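PDB 3MKH: nitroalkane oxidase, which catalyses the FAD-dependent oxidation of nitroalkanes to aldehydes or ketones, consuming oxygen and releasing nitrite and hydrogen peroxide. Local coordinates for residues S131-E136 with D183-V188; N165-W170 with E225-V230; A214-N219 with V243-V248. All coordinates share one frame; numbering follows the deposited sequence.

Contact 1. Residues S131-E136 with D183-V188; sequences SLVFSE and DLACVV. With FAD (flavin-adenine dinucleotide), chain E.
S131 pairs with A185, L132 with C186 and V133 with V187 in a parallel beta ladder, the two short strand segments running 4.7 Å apart at 19°. It belongs to the beta domain of the acyl-CoA dehydrogenase fold, and where strand 131-133 ends the chain meets the flavin. Four backbone bonds make the ladder: S131 N to L184 O, C186 N to S131 O at 2.8 Å, V133 N to C186 O and V188 N to V133 O.

One face of the sheet carries the pair V133 and A185, where CG2 of V133 lies 3.7 Å from CB of A185. On the other, L132 CD1 reaches V188 CG2 at 3.9 Å, the two side chains crossing obliquely. V188 CG2 also abuts the edge of the F134 ring, 3.8 Å from CD2 and near the ring plane. Rings of F270 and F151 meet F134 edge-to-face, and helix 90-109 covers C186.

From L132 onward the backbone reads the pyrimidine side of the isoalloxazine. L132 O accepts from FAD N3 at 2.7 Å, and FAD O2 is gripped by two amides, F134 N and S135 N. S135 OG serves both parts of the cofactor, donating to FAD N1 at 2.9 Å while it accepts from the ribityl hydroxyl FAD O4' at 2.6 Å.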
loop_
_atom_site.group_PDB
_atom_site.type_symbol
_atom_site.label_atom_id
_atom_site.label_comp_id
_atom_site.label_asym_id
_atom_site.label_seq_id
_atom_site.Cartn_x
_atom_site.Cartn_y
_atom_site.Cartn_z
ATOM N N SER A 131 6.227 35.287 11.248
ATOM C CA SER A 131 6.128 33.916 11.732
ATOM C C SER A 131 4.762 33.675 12.348
ATOM O O SER A 131 4.243 34.531 13.055
ATOM C CB SER A 131 7.209 33.652 12.785
ATOM O OG SER A 131 7.202 32.297 13.200
ATOM N N LEU A 132 4.172 32.518 12.053
ATOM C CA LEU A 132 2.968 32.074 12.753
ATOM C C LEU A 132 3.447 31.161 13.875
ATOM O O LEU A 132 3.949 30.044 13.643
ATOM C CB LEU A 132 1.998 31.364 11.798
ATOM C CG LEU A 132 0.746 30.660 12.360
ATOM C CD1 LEU A 132 0.118 31.413 13.503
ATOM C CD2 LEU A 132 -0.280 30.440 11.258
ATOM N N VAL A 133 3.364 31.675 15.092
ATOM C CA VAL A 133 4.021 31.045 16.223
ATOM C C VAL A 133 2.976 30.281 17.018
ATOM O O VAL A 133 2.365 30.806 17.949
ATOM C CB VAL A 133 4.736 32.068 17.101
ATOM C CG1 VAL A 133 5.574 31.357 18.172
ATOM C CG2 VAL A 133 5.618 32.971 16.239
ATOM N N PHE A 134 2.786 29.031 16.608
ATOM C CA PHE A 134 1.727 28.166 17.092
ATOM C C PHE A 134 2.321 27.009 17.891
ATOM O O PHE A 134 1.952 26.779 19.047
ATOM C CB PHE A 134 0.980 27.615 15.875
ATOM C CG PHE A 134 -0.233 26.788 16.210
ATOM C CD1 PHE A 134 -0.124 25.422 16.406
ATOM C CD2 PHE A 134 -1.491 27.366 16.286
ATOM C CE1 PHE A 134 -1.248 24.655 16.698
ATOM C CE2 PHE A 134 -2.611 26.603 16.574
ATOM C CZ PHE A 134 -2.489 25.253 16.782
ATOM N N SER A 135 3.241 26.278 17.260
ATOM C CA SER A 135 3.744 25.024 17.812
ATOM C C SER A 135 4.594 25.180 19.072
ATOM O O SER A 135 5.226 26.220 19.294
ATOM C CB SER A 135 4.525 24.247 16.747
ATOM O OG SER A 135 3.686 23.920 15.652
ATOM N N GLU A 136 4.621 24.114 19.869
ATOM C CA GLU A 136 5.239 24.110 21.191
ATOM C C GLU A 136 5.982 22.785 21.412
ATOM O O GLU A 136 5.606 21.752 20.849
ATOM C CB GLU A 136 4.163 24.305 22.280
ATOM C CG GLU A 136 3.496 25.666 22.225
ATOM C CD GLU A 136 2.493 25.924 23.355
ATOM O OE1 GLU A 136 2.051 24.973 24.043
ATOM O OE2 GLU A 136 2.134 27.101 23.533
ATOM N N ASP A 183 10.608 40.262 12.779
ATOM C CA ASP A 183 9.851 41.520 12.677
ATOM C C ASP A 183 8.415 41.427 13.168
ATOM O O ASP A 183 7.924 42.338 13.839
ATOM C CB ASP A 183 9.841 42.012 11.229
ATOM C CG ASP A 183 11.240 42.165 10.659
ATOM O OD1 ASP A 183 11.705 43.317 10.530
ATOM O OD2 ASP A 183 11.874 41.134 10.337
ATOM N N LEU A 184 7.724 40.347 12.813
ATOM C CA LEU A 184 6.305 40.250 13.143
ATOM C C LEU A 184 5.907 38.809 13.434
ATOM O O LEU A 184 5.881 37.980 12.536
ATOM C CB LEU A 184 5.461 40.795 11.990
ATOM C CG LEU A 184 3.960 40.834 12.261
ATOM C CD1 LEU A 184 3.719 41.638 13.526
ATOM C CD2 LEU A 184 3.213 41.458 11.072
ATOM N N ALA A 185 5.605 38.510 14.689
ATOM C CA ALA A 185 5.193 37.161 15.070
ATOM C C ALA A 185 3.713 37.175 15.443
ATOM O O ALA A 185 3.286 38.028 16.220
ATOM C CB ALA A 185 6.034 36.661 16.256
ATOM N N CYS A 186 2.933 36.252 14.882
ATOM C CA CYS A 186 1.557 36.042 15.341
ATOM C C CYS A 186 1.567 34.923 16.380
ATOM O O CYS A 186 1.678 33.748 16.025
ATOM C CB CYS A 186 0.642 35.664 14.179
ATOM S SG CYS A 186 0.352 37.038 13.028
ATOM N N VAL A 187 1.464 35.288 17.657
ATOM C CA VAL A 187 1.646 34.311 18.727
ATOM C C VAL A 187 0.303 33.779 19.169
ATOM O O VAL A 187 -0.565 34.526 19.654
ATOM C CB VAL A 187 2.423 34.885 19.917
ATOM C CG1 VAL A 187 2.631 33.806 21.009
ATOM C CG2 VAL A 187 3.761 35.418 19.440
ATOM N N VAL A 188 0.126 32.484 18.964
ATOM C CA VAL A 188 -1.082 31.819 19.382
ATOM C C VAL A 188 -0.895 31.375 20.818
ATOM O O VAL A 188 0.063 30.665 21.160
ATOM C CB VAL A 188 -1.393 30.620 18.489
ATOM C CG1 VAL A 188 -2.746 29.988 18.879
ATOM C CG2 VAL A 188 -1.412 31.070 17.032
HETATM P PA FAD E . 1.951 16.839 17.857
HETATM O O1A FAD E . 1.148 17.430 18.925
HETATM O O2A FAD E . 3.409 16.951 17.916
HETATM O O5B FAD E . 1.553 15.286 17.734
HETATM C C5B FAD E . 2.536 14.298 17.435
HETATM C C4B FAD E . 1.920 12.937 17.056
HETATM O O4B FAD E . 1.199 12.420 18.183
HETATM C C3B FAD E . 0.889 13.076 15.939
HETATM O O3B FAD E . 1.526 12.926 14.670
HETATM C C2B FAD E . -0.028 11.893 16.194
HETATM O O2B FAD E . 0.499 10.724 15.577
HETATM C C1B FAD E . 0.006 11.740 17.715
HETATM N N9A FAD E . -1.208 12.389 18.283
HETATM C C8A FAD E . -1.228 13.423 19.118
HETATM N N7A FAD E . -2.483 13.741 19.411
HETATM C C5A FAD E . -3.274 12.899 18.756
HETATM C C6A FAD E . -4.650 12.739 18.676
HETATM N N6A FAD E . -5.464 13.542 19.349
HETATM N N1A FAD E . -5.144 11.761 17.909
HETATM C C2A FAD E . -4.340 10.957 17.237
HETATM N N3A FAD E . -3.025 11.081 17.293
HETATM C C4A FAD E . -2.464 12.038 18.039
HETATM N N1 FAD E . 4.829 25.415 13.495
HETATM C C2 FAD E . 4.352 26.715 13.599
HETATM O O2 FAD E . 3.681 27.035 14.570
HETATM N N3 FAD E . 4.630 27.644 12.601
HETATM C C4 FAD E . 5.395 27.285 11.495
HETATM O O4 FAD E . 5.639 28.116 10.623
HETATM C C4X FAD E . 5.874 25.986 11.392
HETATM N N5 FAD E . 6.640 25.589 10.293
HETATM C C5X FAD E . 7.388 24.410 10.374
HETATM C C6 FAD E . 8.411 24.148 9.467
HETATM C C7 FAD E . 9.148 22.974 9.565
HETATM C C7M FAD E . 10.274 22.678 8.580
HETATM C C8 FAD E . 8.859 22.062 10.571
HETATM C C8M FAD E . 9.663 20.768 10.691
HETATM C C9 FAD E . 7.834 22.322 11.468
HETATM C C9A FAD E . 7.101 23.495 11.374
HETATM N N10 FAD E . 6.075 23.760 12.279
HETATM C C10 FAD E . 5.590 25.057 12.390
HETATM C "C1'" FAD E . 5.489 22.680 13.109
HETATM C "C2'" FAD E . 4.369 21.959 12.357
HETATM O "O2'" FAD E . 3.304 22.864 12.087
HETATM C "C3'" FAD E . 3.833 20.731 13.111
HETATM O "O3'" FAD E . 2.964 20.020 12.242
HETATM C "C4'" FAD E . 3.054 21.079 14.388
HETATM O "O4'" FAD E . 3.952 21.337 15.458
HETATM C "C5'" FAD E . 2.134 19.918 14.785
HETATM O "O5'" FAD E . 2.862 18.694 14.900
HETATM P P FAD E . 2.102 17.299 15.020
HETATM O O1P FAD E . 1.031 17.274 14.018
HETATM O O2P FAD E . 3.089 16.219 15.024
HETATM O O3P FAD E . 1.406 17.441 16.469
#

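Contact 2. Residues N165-W170 with E225-V230; sequences NGEKMW and EVLRHV. With FAD (flavin-adenine dinucleotide), chain E.
M169 and W170 meet V230 in the close-packed end of this contact, just past the ends of strands 161-168 and 224-228. No hydrogen bond joins the segments: their touching parts run 16° apart, but the nearest CA atoms, those of W170 and V230, are still 8.2 Å from each other, which leaves the contact to side chains. M169 is extended, with CG anti to the backbone N (chi1 -175°), and its CE lies 3.7 Å from V230 CG2. The same methyl stands 3.5 Å above one face of the W170 ring, toward its rim. R228 NH2 also comes to 3.3 Å from M169 CE, but its salt bridge is to D380 of the second subunit. V230 CG1 meets the indole at CH2, 3.7 Å away, the side chains crossing at about a right angle. CE3 of W170 lies 3.5 Å from the flavin methyl C8M, which makes the indole a bridge between V230 and the cofactor. An alanine in place of W170 would probably open a gap between V230 and the flavin C8M and leave the M169 methyl without the ring beneath it.

Looser packing marks the partly exposed end, where E167 OE2 merely touches L227 CD1 at 3.7 Å; its charge is met by R244. A classic beta bulge sets L227 and R228 both opposite H242, and strand 242-251 lies between strands 161-168 and 224-228, antiparallel to each.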
loop_
_atom_site.group_PDB
_atom_site.type_symbol
_atom_site.label_atom_id
_atom_site.label_comp_id
_atom_site.label_asym_id
_atom_site.label_seq_id
_atom_site.Cartn_x
_atom_site.Cartn_y
_atom_site.Cartn_z
ATOM N N ASN A 165 3.943 34.800 28.198
ATOM C CA ASN A 165 4.961 33.869 28.665
ATOM C C ASN A 165 4.767 32.497 28.031
ATOM O O ASN A 165 3.648 31.969 27.973
ATOM C CB ASN A 165 4.902 33.714 30.190
ATOM C CG ASN A 165 5.438 34.921 30.926
ATOM O OD1 ASN A 165 6.641 35.166 30.944
ATOM N ND2 ASN A 165 4.542 35.686 31.542
ATOM N N GLY A 166 5.857 31.904 27.569
ATOM C CA GLY A 166 5.779 30.542 27.087
ATOM C C GLY A 166 6.915 30.161 26.166
ATOM O O GLY A 166 7.662 31.018 25.688
ATOM N N GLU A 167 7.034 28.861 25.927
ATOM C CA GLU A 167 8.001 28.329 24.996
ATOM C C GLU A 167 7.327 27.857 23.725
ATOM O O GLU A 167 6.249 27.267 23.756
ATOM C CB GLU A 167 8.785 27.184 25.641
ATOM C CG GLU A 167 9.589 27.656 26.819
ATOM C CD GLU A 167 10.422 26.568 27.471
ATOM O OE1 GLU A 167 10.398 25.401 27.006
ATOM O OE2 GLU A 167 11.105 26.905 28.459
ATOM N N LYS A 168 7.974 28.122 22.599
ATOM C CA LYS A 168 7.453 27.719 21.310
ATOM C C LYS A 168 8.555 26.955 20.607
ATOM O O LYS A 168 9.723 27.124 20.924
ATOM C CB LYS A 168 7.071 28.967 20.499
ATOM C CG LYS A 168 5.857 29.721 21.068
ATOM C CD LYS A 168 4.583 28.882 20.941
ATOM C CE LYS A 168 3.293 29.710 21.219
ATOM N NZ LYS A 168 2.101 28.785 21.172
ATOM N N MET A 169 8.190 26.109 19.654
ATOM C CA MET A 169 9.195 25.362 18.909
ATOM C C MET A 169 8.637 25.102 17.525
ATOM O O MET A 169 7.416 25.011 17.364
ATOM C CB MET A 169 9.495 24.039 19.628
ATOM C CG MET A 169 10.631 23.209 19.010
ATOM S SD MET A 169 11.003 21.774 20.062
ATOM C CE MET A 169 12.175 20.871 19.041
ATOM N N TRP A 170 9.531 25.036 16.539
ATOM C CA TRP A 170 9.207 24.722 15.147
ATOM C C TRP A 170 8.631 25.901 14.354
ATOM O O TRP A 170 8.343 25.760 13.171
ATOM C CB TRP A 170 8.249 23.527 15.035
ATOM C CG TRP A 170 8.762 22.215 15.616
ATOM C CD1 TRP A 170 8.302 21.586 16.741
ATOM C CD2 TRP A 170 9.793 21.376 15.082
ATOM N NE1 TRP A 170 9.005 20.424 16.955
ATOM C CE2 TRP A 170 9.915 20.264 15.945
ATOM C CE3 TRP A 170 10.633 21.458 13.964
ATOM C CZ2 TRP A 170 10.842 19.246 15.727
ATOM C CZ3 TRP A 170 11.556 20.441 13.750
ATOM C CH2 TRP A 170 11.648 19.349 14.626
ATOM N N GLU A 225 14.481 34.465 23.912
ATOM C CA GLU A 225 15.709 33.669 23.902
ATOM C C GLU A 225 15.566 32.430 23.039
ATOM O O GLU A 225 14.555 31.732 23.113
ATOM C CB GLU A 225 16.106 33.258 25.327
ATOM C CG GLU A 225 17.517 32.633 25.420
ATOM C CD GLU A 225 17.827 32.041 26.793
ATOM O OE1 GLU A 225 17.108 32.376 27.762
ATOM O OE2 GLU A 225 18.783 31.234 26.904
ATOM N N VAL A 226 16.563 32.172 22.202
ATOM C CA VAL A 226 16.661 30.892 21.520
ATOM C C VAL A 226 17.267 29.872 22.487
ATOM O O VAL A 226 18.384 30.047 22.968
ATOM C CB VAL A 226 17.509 30.992 20.243
ATOM C CG1 VAL A 226 17.743 29.596 19.639
ATOM C CG2 VAL A 226 16.823 31.928 19.234
ATOM N N LEU A 227 16.516 28.818 22.788
ATOM C CA LEU A 227 16.990 27.792 23.710
ATOM C C LEU A 227 17.808 26.736 22.973
ATOM O O LEU A 227 18.831 26.291 23.476
ATOM C CB LEU A 227 15.822 27.120 24.437
ATOM C CG LEU A 227 14.940 28.033 25.305
ATOM C CD1 LEU A 227 13.851 27.213 25.976
ATOM C CD2 LEU A 227 15.796 28.758 26.347
ATOM N N ARG A 228 17.333 26.318 21.799
ATOM C CA ARG A 228 18.046 25.307 21.023
ATOM C C ARG A 228 17.714 25.427 19.557
ATOM O O ARG A 228 16.530 25.503 19.183
ATOM C CB ARG A 228 17.718 23.887 21.517
ATOM C CG ARG A 228 18.324 22.791 20.651
ATOM C CD ARG A 228 18.131 21.398 21.252
ATOM N NE ARG A 228 16.749 20.918 21.192
ATOM C CZ ARG A 228 16.280 20.089 20.259
ATOM N NH1 ARG A 228 17.073 19.658 19.289
ATOM N NH2 ARG A 228 15.013 19.696 20.292
ATOM N N HIS A 229 18.758 25.468 18.731
ATOM C CA HIS A 229 18.587 25.362 17.287
ATOM C C HIS A 229 18.363 23.891 16.966
ATOM O O HIS A 229 19.110 23.029 17.434
ATOM C CB HIS A 229 19.827 25.870 16.536
ATOM C CG HIS A 229 20.063 27.346 16.676
ATOM N ND1 HIS A 229 19.350 28.286 15.960
ATOM C CD2 HIS A 229 20.943 28.040 17.438
ATOM C CE1 HIS A 229 19.773 29.497 16.285
ATOM N NE2 HIS A 229 20.737 29.376 17.187
ATOM N N VAL A 230 17.354 23.612 16.145
ATOM C CA VAL A 230 16.968 22.240 15.819
ATOM C C VAL A 230 17.547 21.846 14.463
ATOM O O VAL A 230 17.248 22.469 13.441
ATOM C CB VAL A 230 15.419 22.097 15.765
ATOM C CG1 VAL A 230 15.010 20.634 15.551
ATOM C CG2 VAL A 230 14.778 22.660 17.043
HETATM P PA FAD E . 1.951 16.839 17.857
HETATM O O1A FAD E . 1.148 17.430 18.925
HETATM O O2A FAD E . 3.409 16.951 17.916
HETATM O O5B FAD E . 1.553 15.286 17.734
HETATM C C5B FAD E . 2.536 14.298 17.435
HETATM C C4B FAD E . 1.920 12.937 17.056
HETATM O O4B FAD E . 1.199 12.420 18.183
HETATM C C3B FAD E . 0.889 13.076 15.939
HETATM O O3B FAD E . 1.526 12.926 14.670
HETATM C C2B FAD E . -0.028 11.893 16.194
HETATM O O2B FAD E . 0.499 10.724 15.577
HETATM C C1B FAD E . 0.006 11.740 17.715
HETATM N N9A FAD E . -1.208 12.389 18.283
HETATM C C8A FAD E . -1.228 13.423 19.118
HETATM N N7A FAD E . -2.483 13.741 19.411
HETATM C C5A FAD E . -3.274 12.899 18.756
HETATM C C6A FAD E . -4.650 12.739 18.676
HETATM N N6A FAD E . -5.464 13.542 19.349
HETATM N N1A FAD E . -5.144 11.761 17.909
HETATM C C2A FAD E . -4.340 10.957 17.237
HETATM N N3A FAD E . -3.025 11.081 17.293
HETATM C C4A FAD E . -2.464 12.038 18.039
HETATM N N1 FAD E . 4.829 25.415 13.495
HETATM C C2 FAD E . 4.352 26.715 13.599
HETATM O O2 FAD E . 3.681 27.035 14.570
HETATM N N3 FAD E . 4.630 27.644 12.601
HETATM C C4 FAD E . 5.395 27.285 11.495
HETATM O O4 FAD E . 5.639 28.116 10.623
HETATM C C4X FAD E . 5.874 25.986 11.392
HETATM N N5 FAD E . 6.640 25.589 10.293
HETATM C C5X FAD E . 7.388 24.410 10.374
HETATM C C6 FAD E . 8.411 24.148 9.467
HETATM C C7 FAD E . 9.148 22.974 9.565
HETATM C C7M FAD E . 10.274 22.678 8.580
HETATM C C8 FAD E . 8.859 22.062 10.571
HETATM C C8M FAD E . 9.663 20.768 10.691
HETATM C C9 FAD E . 7.834 22.322 11.468
HETATM C C9A FAD E . 7.101 23.495 11.374
HETATM N N10 FAD E . 6.075 23.760 12.279
HETATM C C10 FAD E . 5.590 25.057 12.390
HETATM C "C1'" FAD E . 5.489 22.680 13.109
HETATM C "C2'" FAD E . 4.369 21.959 12.357
HETATM O "O2'" FAD E . 3.304 22.864 12.087
HETATM C "C3'" FAD E . 3.833 20.731 13.111
HETATM O "O3'" FAD E . 2.964 20.020 12.242
HETATM C "C4'" FAD E . 3.054 21.079 14.388
HETATM O "O4'" FAD E . 3.952 21.337 15.458
HETATM C "C5'" FAD E . 2.134 19.918 14.785
HETATM O "O5'" FAD E . 2.862 18.694 14.900
HETATM P P FAD E . 2.102 17.299 15.020
HETATM O O1P FAD E . 1.031 17.274 14.018
HETATM O O2P FAD E . 3.089 16.219 15.024
HETATM O O3P FAD E . 1.406 17.441 16.469
#

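Contact 3. Residues A214-N219 with V243-V248; sequences ADLDRN and VRYTNV
L216 and N219 carry the helical side of this contact, meeting V248 and its neighbours where a short helix packs on a strand of the beta domain. Helical backbone bonds run from R218 N to A214 O and from N219 N to D215 O.

D215 hardly meets residues 243-248; its carboxylate is used within and just before the helix. Its OD1 is bridged by R218 NH2 at 2.9 Å; the oxygen lies in the guanidinium plane, yet the nitrogen meets the carboxylate from 36° above its plane. OD2 accepts from T212 N just before the segment.

L216 follows with the apolar touch. CG is anti to the carbonyl carbon (chi1 -65°), and the chain then carries CD2 to 4.0 Å from V248 CG2, the two side chains meeting at a slant. CD2 also lies at the edge of the Y245 ring, near its plane and 4.5 Å from CD2 of that residue, a light touch.

R218 also donates through NH2 to R249 O, a link to the strand just beyond V248.

N219 lies across V248: the side chains cross at about a right angle, with N219 ND2 4.1 Å from V248 CG1. ND2 donates to D215 O at 2.8 Å, lying 48° out of the carbonyl plane; N219 N reaches the same oxygen from the opposite face, so two bonds grip it. OD1 accepts from R249 N, which holds the amide in its orientation, while N247 O, 3.4 Å from N219 OD1, is also an acceptor, so the two do not bond.

N247 and V248 both face I164 in a G1 beta bulge, where the strand turns a corner. Helix 213-219 lies between strands 206-212 and 224-228 in the chain and packs over strand 242-251, which pairs antiparallel with strands 161-168 and 224-228.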
loop_
_atom_site.group_PDB
_atom_site.type_symbol
_atom_site.label_atom_id
_atom_site.label_comp_id
_atom_site.label_asym_id
_atom_site.label_seq_id
_atom_site.Cartn_x
_atom_site.Cartn_y
_atom_site.Cartn_z
ATOM N N ALA A 214 10.369 45.310 17.665
ATOM C CA ALA A 214 10.329 46.533 18.477
ATOM C C ALA A 214 9.773 46.277 19.886
ATOM O O ALA A 214 10.296 46.816 20.858
ATOM C CB ALA A 214 9.540 47.622 17.772
ATOM N N ASP A 215 8.723 45.461 19.996
ATOM C CA ASP A 215 8.197 45.045 21.300
ATOM C C ASP A 215 9.267 44.326 22.114
ATOM O O ASP A 215 9.458 44.606 23.301
ATOM C CB ASP A 215 7.005 44.098 21.146
ATOM C CG ASP A 215 5.757 44.788 20.596
ATOM O OD1 ASP A 215 5.453 45.931 20.993
ATOM O OD2 ASP A 215 5.060 44.160 19.772
ATOM N N LEU A 216 9.949 43.378 21.478
ATOM C CA LEU A 216 10.976 42.589 22.157
ATOM C C LEU A 216 12.101 43.469 22.673
ATOM O O LEU A 216 12.554 43.298 23.797
ATOM C CB LEU A 216 11.526 41.481 21.246
ATOM C CG LEU A 216 10.478 40.424 20.878
ATOM C CD1 LEU A 216 11.061 39.378 19.957
ATOM C CD2 LEU A 216 9.895 39.759 22.134
ATOM N N ASP A 217 12.541 44.417 21.854
ATOM C CA ASP A 217 13.640 45.306 22.239
ATOM C C ASP A 217 13.197 46.203 23.390
ATOM O O ASP A 217 13.966 46.492 24.304
ATOM C CB ASP A 217 14.067 46.195 21.063
ATOM C CG ASP A 217 14.755 45.422 19.941
ATOM O OD1 ASP A 217 15.158 44.250 20.144
ATOM O OD2 ASP A 217 14.911 46.012 18.848
ATOM N N ARG A 218 11.952 46.653 23.332
ATOM C CA ARG A 218 11.413 47.528 24.367
ATOM C C ARG A 218 11.359 46.792 25.709
ATOM O O ARG A 218 11.673 47.358 26.758
ATOM C CB ARG A 218 10.027 48.041 23.952
ATOM C CG ARG A 218 9.294 48.832 25.020
ATOM C CD ARG A 218 7.997 49.406 24.452
ATOM N NE ARG A 218 7.185 48.383 23.793
ATOM C CZ ARG A 218 6.411 47.518 24.441
ATOM N NH1 ARG A 218 6.345 47.551 25.770
ATOM N NH2 ARG A 218 5.705 46.621 23.763
ATOM N N ASN A 219 10.970 45.523 25.667
ATOM C CA ASN A 219 10.919 44.694 26.860
ATOM C C ASN A 219 12.280 44.325 27.455
ATOM O O ASN A 219 12.345 43.884 28.601
ATOM C CB ASN A 219 10.109 43.424 26.596
ATOM C CG ASN A 219 8.627 43.666 26.684
ATOM O OD1 ASN A 219 8.046 43.618 27.766
ATOM N ND2 ASN A 219 8.004 43.937 25.547
ATOM N N VAL A 243 12.272 28.209 21.447
ATOM C CA VAL A 243 12.496 29.576 21.944
ATOM C C VAL A 243 11.664 29.828 23.186
ATOM O O VAL A 243 10.764 29.047 23.501
ATOM C CB VAL A 243 12.121 30.648 20.897
ATOM C CG1 VAL A 243 12.899 30.441 19.623
ATOM C CG2 VAL A 243 10.585 30.626 20.614
ATOM N N ARG A 244 11.957 30.917 23.892
ATOM C CA ARG A 244 11.178 31.297 25.077
ATOM C C ARG A 244 10.852 32.796 25.089
ATOM O O ARG A 244 11.731 33.646 24.913
ATOM C CB ARG A 244 11.896 30.899 26.380
ATOM C CG ARG A 244 11.097 31.225 27.647
ATOM C CD ARG A 244 11.896 30.936 28.938
ATOM N NE ARG A 244 12.174 29.514 29.126
ATOM C CZ ARG A 244 13.353 29.022 29.499
ATOM N NH1 ARG A 244 14.379 29.835 29.723
ATOM N NH2 ARG A 244 13.510 27.714 29.640
ATOM N N TYR A 245 9.571 33.098 25.255
ATOM C CA TYR A 245 9.095 34.454 25.509
ATOM C C TYR A 245 8.934 34.608 27.022
ATOM O O TYR A 245 8.206 33.835 27.644
ATOM C CB TYR A 245 7.736 34.667 24.830
ATOM C CG TYR A 245 7.807 34.577 23.321
ATOM C CD1 TYR A 245 7.563 33.385 22.664
ATOM C CD2 TYR A 245 8.133 35.688 22.559
ATOM C CE1 TYR A 245 7.642 33.302 21.271
ATOM C CE2 TYR A 245 8.217 35.615 21.175
ATOM C CZ TYR A 245 7.964 34.424 20.539
ATOM O OH TYR A 245 8.058 34.362 19.166
ATOM N N THR A 246 9.607 35.587 27.614
ATOM C CA THR A 246 9.475 35.815 29.054
ATOM C C THR A 246 8.988 37.217 29.384
ATOM O O THR A 246 9.633 38.198 29.035
ATOM C CB THR A 246 10.804 35.596 29.783
ATOM O OG1 THR A 246 11.265 34.274 29.514
ATOM C CG2 THR A 246 10.613 35.765 31.296
ATOM N N ASN A 247 7.861 37.288 30.088
ATOM C CA ASN A 247 7.217 38.556 30.430
ATOM C C ASN A 247 7.261 39.600 29.322
ATOM O O ASN A 247 7.690 40.740 29.529
ATOM C CB ASN A 247 7.766 39.112 31.745
ATOM C CG ASN A 247 7.325 38.288 32.946
ATOM O OD1 ASN A 247 8.094 38.085 33.890
ATOM N ND2 ASN A 247 6.089 37.795 32.910
ATOM N N VAL A 248 6.798 39.198 28.142
ATOM C CA VAL A 248 6.743 40.094 27.007
ATOM C C VAL A 248 5.456 40.900 27.078
ATOM O O VAL A 248 4.366 40.357 26.899
ATOM C CB VAL A 248 6.773 39.315 25.680
ATOM C CG1 VAL A 248 6.563 40.274 24.499
ATOM C CG2 VAL A 248 8.088 38.549 25.537
#

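Overall arrangement
All three contacts reach one mixed sheet but differ in chemistry. Contact 1 is wholly buried, its centre about 13 Å from that of the chain, and relies on backbone hydrogen bonds between paired strands. Contact 2, partly buried, joins strands that are not paired, through side chains alone, and borders the second subunit. Contact 3, its centre about 25 Å from that of the chain, sets a helix on the sheet, three of its five touching residues buried although the helix has an exposed side. FAD touches contacts 1 and 2. K168 ties these two, its NZ bridging to E136 and bonding V188 O. E167 with R244 and N165 with N247 tie contact 2 to contact 3, and Y245 OH packs against V133 and A185.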